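Local coordinates for dihydrofolate reductase (Enterococcus faecalis, PDB 4M7U), which probably catalyses the NADPH-dependent reduction of dihydrofolate to tetrahydrofolate, a key step in folate metabolism needed for glycine, purine and DNA precursor synthesis, at residues Trp14-Gln19 with Thr134-Ile139; Gly81-His86 with Leu92-Lys97. All coordinates share one frame; numbering follows the deposited sequence.

Contact 1: Trp14-Gln19 with Thr134-Ile139; sequences WAQDEQ and TFFPEI. With NAP (NADP nicotinamide-adenine-dinucleotide phosphate), chain B.
Gln16 OE1 takes a nearly straight hydrogen bond from Trp14 NE1, 2.8 Å long with 175° at the hydrogen, and the same oxygen lies 3.7 Å from Phe136 CB. The donor sits in the amide carbonyl plane on a lone pair, and the acceptor lies almost in the indole plane, so the bond should restrain rotation of both groups. Phe136 lies over one face of this indole in an offset stack on its six-membered ring, centroids 4.1 Å apart and planes only 9° from parallel; the closest pair, Phe136 CE1 and Trp14 CE2, is 3.3 Å apart. Phe136 CG stands anti to its backbone N (chi1 -170°), which carries the ring to the indole face, while Pro137 CD sits over the opposite face of Phe136, toward its rim. Farther along, Phe135 turns a ring edge toward Gln19, with CD2 3.8 Å from Gln19 O in the ring plane. The backbone at Gln19 is held by an Asx turn, Gln19 N to Asp17 OD1 at 2.8 Å, and Gln19 NE2 spans Asp17 OD2 and Phe130 O. At the start of 134-139, well away from the stack, Thr134 OG1 lies 3.5 Å from NAP C6N. On the nicotinamide side of the NADP pocket, which includes Trp14 and Ala15, the contact packs the segment after strand 134-135 against the end of strand 9-17 in the central sheet of the reductase fold. Strand 120-126 pairs with Trp14 and Gln16 through backbone hydrogen bonds, Phe111 of helix 108-114 meets both stacked rings, and Ile22 of strand 21-23 touches Trp14, Gln16 and Thr134.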
loop_
_atom_site.group_PDB
_atom_site.type_symbol
_atom_site.label_atom_id
_atom_site.label_comp_id
_atom_site.label_asym_id
_atom_site.label_seq_id
_atom_site.Cartn_x
_atom_site.Cartn_y
_atom_site.Cartn_z
ATOM N N TRP A 14 3.120 3.269 0.391
ATOM C CA TRP A 14 2.352 4.109 1.295
ATOM C C TRP A 14 3.004 5.460 1.457
ATOM O O TRP A 14 4.182 5.636 1.118
ATOM C CB TRP A 14 2.145 3.429 2.664
ATOM C CG TRP A 14 3.336 3.442 3.578
ATOM C CD1 TRP A 14 3.580 4.316 4.607
ATOM C CD2 TRP A 14 4.455 2.535 3.539
ATOM N NE1 TRP A 14 4.783 4.004 5.207
ATOM C CE2 TRP A 14 5.335 2.930 4.571
ATOM C CE3 TRP A 14 4.782 1.435 2.738
ATOM C CZ2 TRP A 14 6.532 2.235 4.825
ATOM C CZ3 TRP A 14 5.967 0.758 2.983
ATOM C CH2 TRP A 14 6.832 1.162 4.024
ATOM N N ALA A 15 2.213 6.412 1.947
ATOM C CA ALA A 15 2.733 7.696 2.385
ATOM C C ALA A 15 2.481 7.796 3.881
ATOM O O ALA A 15 1.430 7.362 4.375
ATOM C CB ALA A 15 2.049 8.838 1.658
ATOM N N GLN A 16 3.449 8.351 4.603
ATOM C CA GLN A 16 3.282 8.622 6.030
ATOM C C GLN A 16 3.933 9.955 6.393
ATOM O O GLN A 16 4.803 10.448 5.648
ATOM C CB GLN A 16 3.919 7.502 6.858
ATOM C CG GLN A 16 5.435 7.457 6.734
ATOM C CD GLN A 16 6.063 6.436 7.642
ATOM O OE1 GLN A 16 5.925 5.226 7.431
ATOM N NE2 GLN A 16 6.762 6.915 8.670
ATOM N N ASP A 17 3.531 10.511 7.544
ATOM C CA ASP A 17 4.127 11.744 8.070
ATOM C C ASP A 17 5.297 11.406 9.005
ATOM O O ASP A 17 5.612 10.231 9.194
ATOM C CB ASP A 17 3.064 12.649 8.732
ATOM C CG ASP A 17 2.707 12.239 10.157
ATOM O OD1 ASP A 17 3.152 11.152 10.642
ATOM O OD2 ASP A 17 1.946 13.018 10.803
ATOM N N GLU A 18 5.947 12.405 9.588
ATOM C CA GLU A 18 7.132 12.107 10.402
ATOM C C GLU A 18 6.815 11.391 11.738
ATOM O O GLU A 18 7.719 10.923 12.426
ATOM C CB GLU A 18 8.008 13.360 10.599
ATOM C CG GLU A 18 7.251 14.585 11.028
ATOM C CD GLU A 18 8.066 15.882 10.914
ATOM O OE1 GLU A 18 9.129 15.895 10.235
ATOM O OE2 GLU A 18 7.629 16.901 11.502
ATOM N N GLN A 19 5.535 11.276 12.085
ATOM C CA GLN A 19 5.146 10.518 13.272
ATOM C C GLN A 19 4.833 9.069 12.929
ATOM O O GLN A 19 4.644 8.243 13.819
ATOM C CB GLN A 19 3.902 11.134 13.908
ATOM C CG GLN A 19 4.052 12.584 14.284
ATOM C CD GLN A 19 2.716 13.228 14.582
ATOM O OE1 GLN A 19 2.498 13.747 15.678
ATOM N NE2 GLN A 19 1.802 13.192 13.601
ATOM N N THR A 134 -4.270 6.328 12.964
ATOM C CA THR A 134 -3.713 5.086 12.424
ATOM C C THR A 134 -2.268 5.257 11.960
ATOM O O THR A 134 -1.951 6.146 11.160
ATOM C CB THR A 134 -4.541 4.572 11.235
ATOM O OG1 THR A 134 -5.937 4.591 11.572
ATOM C CG2 THR A 134 -4.110 3.151 10.862
ATOM N N PHE A 135 -1.399 4.382 12.441
ATOM C CA PHE A 135 0.025 4.527 12.238
ATOM C C PHE A 135 0.588 3.370 11.448
ATOM O O PHE A 135 0.065 2.251 11.515
ATOM C CB PHE A 135 0.721 4.604 13.599
ATOM C CG PHE A 135 0.306 5.798 14.404
ATOM C CD1 PHE A 135 -0.907 5.813 15.075
ATOM C CD2 PHE A 135 1.115 6.923 14.462
ATOM C CE1 PHE A 135 -1.306 6.929 15.802
ATOM C CE2 PHE A 135 0.724 8.040 15.190
ATOM C CZ PHE A 135 -0.487 8.043 15.858
ATOM N N PHE A 136 1.653 3.635 10.700
ATOM C CA PHE A 136 2.380 2.547 10.086
ATOM C C PHE A 136 2.873 1.637 11.204
ATOM O O PHE A 136 3.364 2.116 12.223
ATOM C CB PHE A 136 3.547 3.054 9.247
ATOM C CG PHE A 136 4.155 1.986 8.421
ATOM C CD1 PHE A 136 3.534 1.572 7.254
ATOM C CD2 PHE A 136 5.301 1.338 8.845
ATOM C CE1 PHE A 136 4.068 0.549 6.502
ATOM C CE2 PHE A 136 5.845 0.325 8.100
ATOM C CZ PHE A 136 5.224 -0.075 6.924
ATOM N N PRO A 137 2.724 0.315 11.029
ATOM C CA PRO A 137 2.999 -0.609 12.129
ATOM C C PRO A 137 4.484 -0.816 12.348
ATOM O O PRO A 137 5.304 -0.494 11.486
ATOM C CB PRO A 137 2.373 -1.918 11.642
ATOM C CG PRO A 137 2.511 -1.831 10.128
ATOM C CD PRO A 137 2.223 -0.383 9.829
ATOM N N GLU A 138 4.819 -1.363 13.508
ATOM C CA GLU A 138 6.175 -1.808 13.776
ATOM C C GLU A 138 6.499 -3.007 12.897
ATOM O O GLU A 138 5.831 -4.043 12.980
ATOM C CB GLU A 138 6.301 -2.223 15.237
ATOM C CG GLU A 138 6.517 -1.074 16.191
ATOM C CD GLU A 138 6.686 -1.552 17.619
ATOM O OE1 GLU A 138 5.920 -1.077 18.486
ATOM O OE2 GLU A 138 7.570 -2.407 17.870
ATOM N N ILE A 139 7.510 -2.877 12.046
ATOM C CA ILE A 139 7.940 -4.019 11.252
ATOM C C ILE A 139 9.398 -4.323 11.518
ATOM O O ILE A 139 10.111 -3.531 12.137
ATOM C CB ILE A 139 7.760 -3.781 9.746
ATOM C CG1 ILE A 139 8.761 -2.731 9.262
ATOM C CG2 ILE A 139 6.328 -3.357 9.446
ATOM C CD1 ILE A 139 8.838 -2.608 7.762
HETATM P PA NAP B . -6.971 -1.973 7.534
HETATM O O1A NAP B . -5.604 -2.723 7.601
HETATM O O2A NAP B . -7.109 -1.149 6.268
HETATM O O5B NAP B . -8.136 -3.019 7.519
HETATM C C5B NAP B . -8.274 -3.931 8.570
HETATM C C4B NAP B . -9.262 -5.001 8.228
HETATM O O4B NAP B . -8.949 -5.791 6.995
HETATM C C3B NAP B . -9.761 -5.977 9.265
HETATM O O3B NAP B . -10.511 -5.555 10.342
HETATM C C2B NAP B . -10.290 -7.076 8.423
HETATM O O2B NAP B . -11.577 -6.998 7.929
HETATM C C1B NAP B . -9.111 -7.185 7.479
HETATM N N9A NAP B . -8.028 -8.108 7.345
HETATM C C8A NAP B . -6.747 -7.802 7.557
HETATM N N7A NAP B . -6.008 -9.018 7.495
HETATM C C5A NAP B . -6.907 -10.062 7.270
HETATM C C6A NAP B . -6.713 -11.442 7.130
HETATM N N6A NAP B . -5.385 -11.991 7.217
HETATM N N1A NAP B . -7.775 -12.214 6.915
HETATM C C2A NAP B . -9.038 -11.686 6.824
HETATM N N3A NAP B . -9.233 -10.313 6.965
HETATM C C4A NAP B . -8.157 -9.542 7.183
HETATM O O3 NAP B . -7.208 -1.070 8.810
HETATM P PN NAP B . -6.074 -0.440 9.724
HETATM O O1N NAP B . -5.364 -1.570 10.535
HETATM O O2N NAP B . -5.044 0.331 8.926
HETATM O O5D NAP B . -6.837 0.588 10.656
HETATM C C5D NAP B . -8.015 1.160 10.141
HETATM C C4D NAP B . -9.093 1.577 11.124
HETATM O O4D NAP B . -8.906 1.312 12.570
HETATM C C3D NAP B . -9.765 2.945 11.010
HETATM O O3D NAP B . -11.041 3.023 10.653
HETATM C C2D NAP B . -9.380 3.670 12.269
HETATM O O2D NAP B . -10.110 4.746 12.728
HETATM C C1D NAP B . -8.980 2.603 13.267
HETATM N N1N NAP B . -8.208 2.807 14.469
HETATM C C2N NAP B . -8.569 3.635 15.608
HETATM C C3N NAP B . -7.689 3.649 16.865
HETATM C C7N NAP B . -8.380 3.907 18.154
HETATM O O7N NAP B . -9.488 3.416 18.328
HETATM N N7N NAP B . -7.971 5.011 18.961
HETATM C C4N NAP B . -6.246 3.086 16.821
HETATM C C5N NAP B . -5.846 2.481 15.447
HETATM C C6N NAP B . -6.815 2.501 14.250
HETATM P P2B NAP B . -12.741 -7.541 8.835
HETATM O O1X NAP B . -12.768 -6.738 10.177
HETATM O O2X NAP B . -14.083 -7.296 8.079
HETATM O O3X NAP B . -12.501 -9.007 9.110
#

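Contact 2: Gly81-His86 with Leu92-Lys97; sequences GVLVMH and LAYADK. With NAP (NADP nicotinamide-adenine-dinucleotide phosphate), chain B.
The Tyr94 ring receives two aliphatic tips along its CD1-CE1 side, each approaching obliquely: the Met85 methyl CE lies 3.7 Å from Tyr94 CD1, and Leu83 CD1 lies 4.0 Å from Tyr94 CE1. A further ring, that of Tyr98, meets the phenol with planes about 20° apart. Met85 reaches the aromatic group with its methyl and not its sulfur, since SD is 5.0 Å from Tyr94 CD1; CE also comes within 3.9 Å of Tyr94 CB and so bridges the root of the side chain and the ring. The methionine chain is extended beyond CG, which lets it span the gap between strand and helix, whose nearest CA atoms, those of Met85 and Tyr94, are 9.8 Å apart. On the helix, Tyr94 CG stands anti to the backbone N (chi1 172°), extending the ring from the helix toward the strand. Both hydrophobic chains cross the tyrosine at about a right angle. No hydrogen bond joins the two segments; the phenol oxygen is instead engaged by Thr47 OG1 at the start of strand 47-51, which should restrain the far end of the ring. Tyr94 and Met85 also rest on Ile69 of strand 67-71, the neighbour of strand 83-85 in the sheet. Past the strand, His86 O approaches NAP C2A at 3.3 Å, beside the adenine. Edge strand 83-85, helix 88-97 and parallel strand 101-104 form a beta-alpha-beta crossover, typical of the part of the dihydrofolate reductase fold that receives the adenosine end of NADP.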
loop_
_atom_site.group_PDB
_atom_site.type_symbol
_atom_site.label_atom_id
_atom_site.label_comp_id
_atom_site.label_asym_id
_atom_site.label_seq_id
_atom_site.Cartn_x
_atom_site.Cartn_y
_atom_site.Cartn_z
ATOM N N GLY A 81 -17.088 -3.747 -7.866
ATOM C CA GLY A 81 -15.909 -3.737 -8.714
ATOM C C GLY A 81 -14.604 -4.216 -8.097
ATOM O O GLY A 81 -13.530 -3.885 -8.603
ATOM N N VAL A 82 -14.677 -4.993 -7.019
ATOM C CA VAL A 82 -13.458 -5.509 -6.400
ATOM C C VAL A 82 -13.561 -7.008 -6.152
ATOM O O VAL A 82 -14.650 -7.554 -6.017
ATOM C CB VAL A 82 -13.121 -4.782 -5.072
ATOM C CG1 VAL A 82 -13.045 -3.265 -5.271
ATOM C CG2 VAL A 82 -14.150 -5.117 -4.023
ATOM N N LEU A 83 -12.418 -7.678 -6.126
ATOM C CA LEU A 83 -12.366 -9.039 -5.644
ATOM C C LEU A 83 -12.370 -8.921 -4.122
ATOM O O LEU A 83 -11.872 -7.937 -3.566
ATOM C CB LEU A 83 -11.080 -9.727 -6.116
ATOM C CG LEU A 83 -10.890 -9.785 -7.633
ATOM C CD1 LEU A 83 -9.601 -10.507 -8.024
ATOM C CD2 LEU A 83 -12.074 -10.494 -8.228
ATOM N N VAL A 84 -12.940 -9.911 -3.452
ATOM C CA VAL A 84 -12.936 -9.949 -2.002
ATOM C C VAL A 84 -12.255 -11.229 -1.600
ATOM O O VAL A 84 -12.583 -12.285 -2.124
ATOM C CB VAL A 84 -14.364 -9.977 -1.439
ATOM C CG1 VAL A 84 -14.322 -10.103 0.068
ATOM C CG2 VAL A 84 -15.120 -8.716 -1.833
ATOM N N MET A 85 -11.285 -11.154 -0.697
ATOM C CA MET A 85 -10.601 -12.364 -0.241
ATOM C C MET A 85 -10.551 -12.388 1.278
ATOM O O MET A 85 -10.829 -11.364 1.928
ATOM C CB MET A 85 -9.195 -12.488 -0.864
ATOM C CG MET A 85 -9.202 -12.734 -2.368
ATOM S SD MET A 85 -7.556 -12.934 -3.107
ATOM C CE MET A 85 -7.989 -12.781 -4.860
ATOM N N HIS A 86 -10.198 -13.537 1.852
ATOM C CA HIS A 86 -10.441 -13.725 3.283
ATOM C C HIS A 86 -9.251 -14.213 4.100
ATOM O O HIS A 86 -9.411 -14.616 5.251
ATOM C CB HIS A 86 -11.626 -14.672 3.491
ATOM C CG HIS A 86 -12.844 -14.291 2.715
ATOM N ND1 HIS A 86 -13.731 -13.331 3.148
ATOM C CD2 HIS A 86 -13.320 -14.737 1.526
ATOM C CE1 HIS A 86 -14.705 -13.204 2.264
ATOM N NE2 HIS A 86 -14.482 -14.042 1.274
ATOM N N LEU A 92 -1.697 -14.502 -1.131
ATOM C CA LEU A 92 -0.422 -15.019 -1.644
ATOM C C LEU A 92 -0.595 -15.970 -2.837
ATOM O O LEU A 92 0.252 -16.017 -3.739
ATOM C CB LEU A 92 0.381 -15.673 -0.517
ATOM C CG LEU A 92 0.844 -14.679 0.553
ATOM C CD1 LEU A 92 1.617 -15.376 1.668
ATOM C CD2 LEU A 92 1.688 -13.588 -0.087
ATOM N N ALA A 93 -1.704 -16.707 -2.857
ATOM C CA ALA A 93 -1.958 -17.635 -3.950
ATOM C C ALA A 93 -2.290 -16.891 -5.234
ATOM O O ALA A 93 -1.865 -17.289 -6.325
ATOM C CB ALA A 93 -3.075 -18.603 -3.581
ATOM N N TYR A 94 -3.070 -15.822 -5.107
ATOM C CA TYR A 94 -3.359 -14.944 -6.240
ATOM C C TYR A 94 -2.063 -14.302 -6.760
ATOM O O TYR A 94 -1.811 -14.281 -7.971
ATOM C CB TYR A 94 -4.347 -13.849 -5.823
ATOM C CG TYR A 94 -4.569 -12.774 -6.879
ATOM C CD1 TYR A 94 -5.642 -12.847 -7.758
ATOM C CD2 TYR A 94 -3.716 -11.676 -6.984
ATOM C CE1 TYR A 94 -5.857 -11.856 -8.719
ATOM C CE2 TYR A 94 -3.916 -10.692 -7.945
ATOM C CZ TYR A 94 -4.991 -10.783 -8.803
ATOM O OH TYR A 94 -5.192 -9.800 -9.753
ATOM N N ALA A 95 -1.261 -13.766 -5.837
ATOM C CA ALA A 95 -0.016 -13.069 -6.184
ATOM C C ALA A 95 0.986 -13.986 -6.892
ATOM O O ALA A 95 1.689 -13.571 -7.810
ATOM C CB ALA A 95 0.609 -12.463 -4.939
ATOM N N ASP A 96 1.049 -15.235 -6.455
ATOM C CA ASP A 96 1.951 -16.215 -7.055
ATOM C C ASP A 96 1.699 -16.396 -8.555
ATOM O O ASP A 96 2.631 -16.498 -9.351
ATOM C CB ASP A 96 1.814 -17.558 -6.333
ATOM C CG ASP A 96 2.534 -18.683 -7.048
ATOM O OD1 ASP A 96 3.786 -18.685 -7.036
ATOM O OD2 ASP A 96 1.848 -19.577 -7.605
ATOM N N LYS A 97 0.432 -16.408 -8.939
ATOM C CA LYS A 97 0.074 -16.692 -10.317
ATOM C C LYS A 97 -0.357 -15.469 -11.128
ATOM O O LYS A 97 -0.696 -15.594 -12.306
ATOM C CB LYS A 97 -0.993 -17.783 -10.358
ATOM C CG LYS A 97 -0.562 -19.016 -9.593
ATOM C CD LYS A 97 -1.234 -20.265 -10.125
ATOM C CE LYS A 97 -0.522 -21.521 -9.637
ATOM N NZ LYS A 97 -1.177 -22.743 -10.177
HETATM P PA NAP B . -6.971 -1.973 7.534
HETATM O O1A NAP B . -5.604 -2.723 7.601
HETATM O O2A NAP B . -7.109 -1.149 6.268
HETATM O O5B NAP B . -8.136 -3.019 7.519
HETATM C C5B NAP B . -8.274 -3.931 8.570
HETATM C C4B NAP B . -9.262 -5.001 8.228
HETATM O O4B NAP B . -8.949 -5.791 6.995
HETATM C C3B NAP B . -9.761 -5.977 9.265
HETATM O O3B NAP B . -10.511 -5.555 10.342
HETATM C C2B NAP B . -10.290 -7.076 8.423
HETATM O O2B NAP B . -11.577 -6.998 7.929
HETATM C C1B NAP B . -9.111 -7.185 7.479
HETATM N N9A NAP B . -8.028 -8.108 7.345
HETATM C C8A NAP B . -6.747 -7.802 7.557
HETATM N N7A NAP B . -6.008 -9.018 7.495
HETATM C C5A NAP B . -6.907 -10.062 7.270
HETATM C C6A NAP B . -6.713 -11.442 7.130
HETATM N N6A NAP B . -5.385 -11.991 7.217
HETATM N N1A NAP B . -7.775 -12.214 6.915
HETATM C C2A NAP B . -9.038 -11.686 6.824
HETATM N N3A NAP B . -9.233 -10.313 6.965
HETATM C C4A NAP B . -8.157 -9.542 7.183
HETATM O O3 NAP B . -7.208 -1.070 8.810
HETATM P PN NAP B . -6.074 -0.440 9.724
HETATM O O1N NAP B . -5.364 -1.570 10.535
HETATM O O2N NAP B . -5.044 0.331 8.926
HETATM O O5D NAP B . -6.837 0.588 10.656
HETATM C C5D NAP B . -8.015 1.160 10.141
HETATM C C4D NAP B . -9.093 1.577 11.124
HETATM O O4D NAP B . -8.906 1.312 12.570
HETATM C C3D NAP B . -9.765 2.945 11.010
HETATM O O3D NAP B . -11.041 3.023 10.653
HETATM C C2D NAP B . -9.380 3.670 12.269
HETATM O O2D NAP B . -10.110 4.746 12.728
HETATM C C1D NAP B . -8.980 2.603 13.267
HETATM N N1N NAP B . -8.208 2.807 14.469
HETATM C C2N NAP B . -8.569 3.635 15.608
HETATM C C3N NAP B . -7.689 3.649 16.865
HETATM C C7N NAP B . -8.380 3.907 18.154
HETATM O O7N NAP B . -9.488 3.416 18.328
HETATM N N7N NAP B . -7.971 5.011 18.961
HETATM C C4N NAP B . -6.246 3.086 16.821
HETATM C C5N NAP B . -5.846 2.481 15.447
HETATM C C6N NAP B . -6.815 2.501 14.250
HETATM P P2B NAP B . -12.741 -7.541 8.835
HETATM O O1X NAP B . -12.768 -6.738 10.177
HETATM O O2X NAP B . -14.083 -7.296 8.079
HETATM O O3X NAP B . -12.501 -9.007 9.110
#

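Overall arrangement
From the N terminus the chain first lays down strand 9-17, whose end supplies one half of contact 1. It then passes through strands 47-51 and 67-71 to edge strand 83-85 and turns back through helix 88-97, closing contact 2 with five residues between its segments. The other half of contact 1 arrives at 134-139, so the long excursion, with 114 residues between the segments, encloses the short one. Contact 1 ties the end of strand 9-17 and the turn after it to strand 134-135 and the segment that follows; contact 2 ties an edge strand to its following helix. Their centres are 24 Å apart, yet both reach the eight-stranded sheet and NADP, near its nicotinamide and adenine ends.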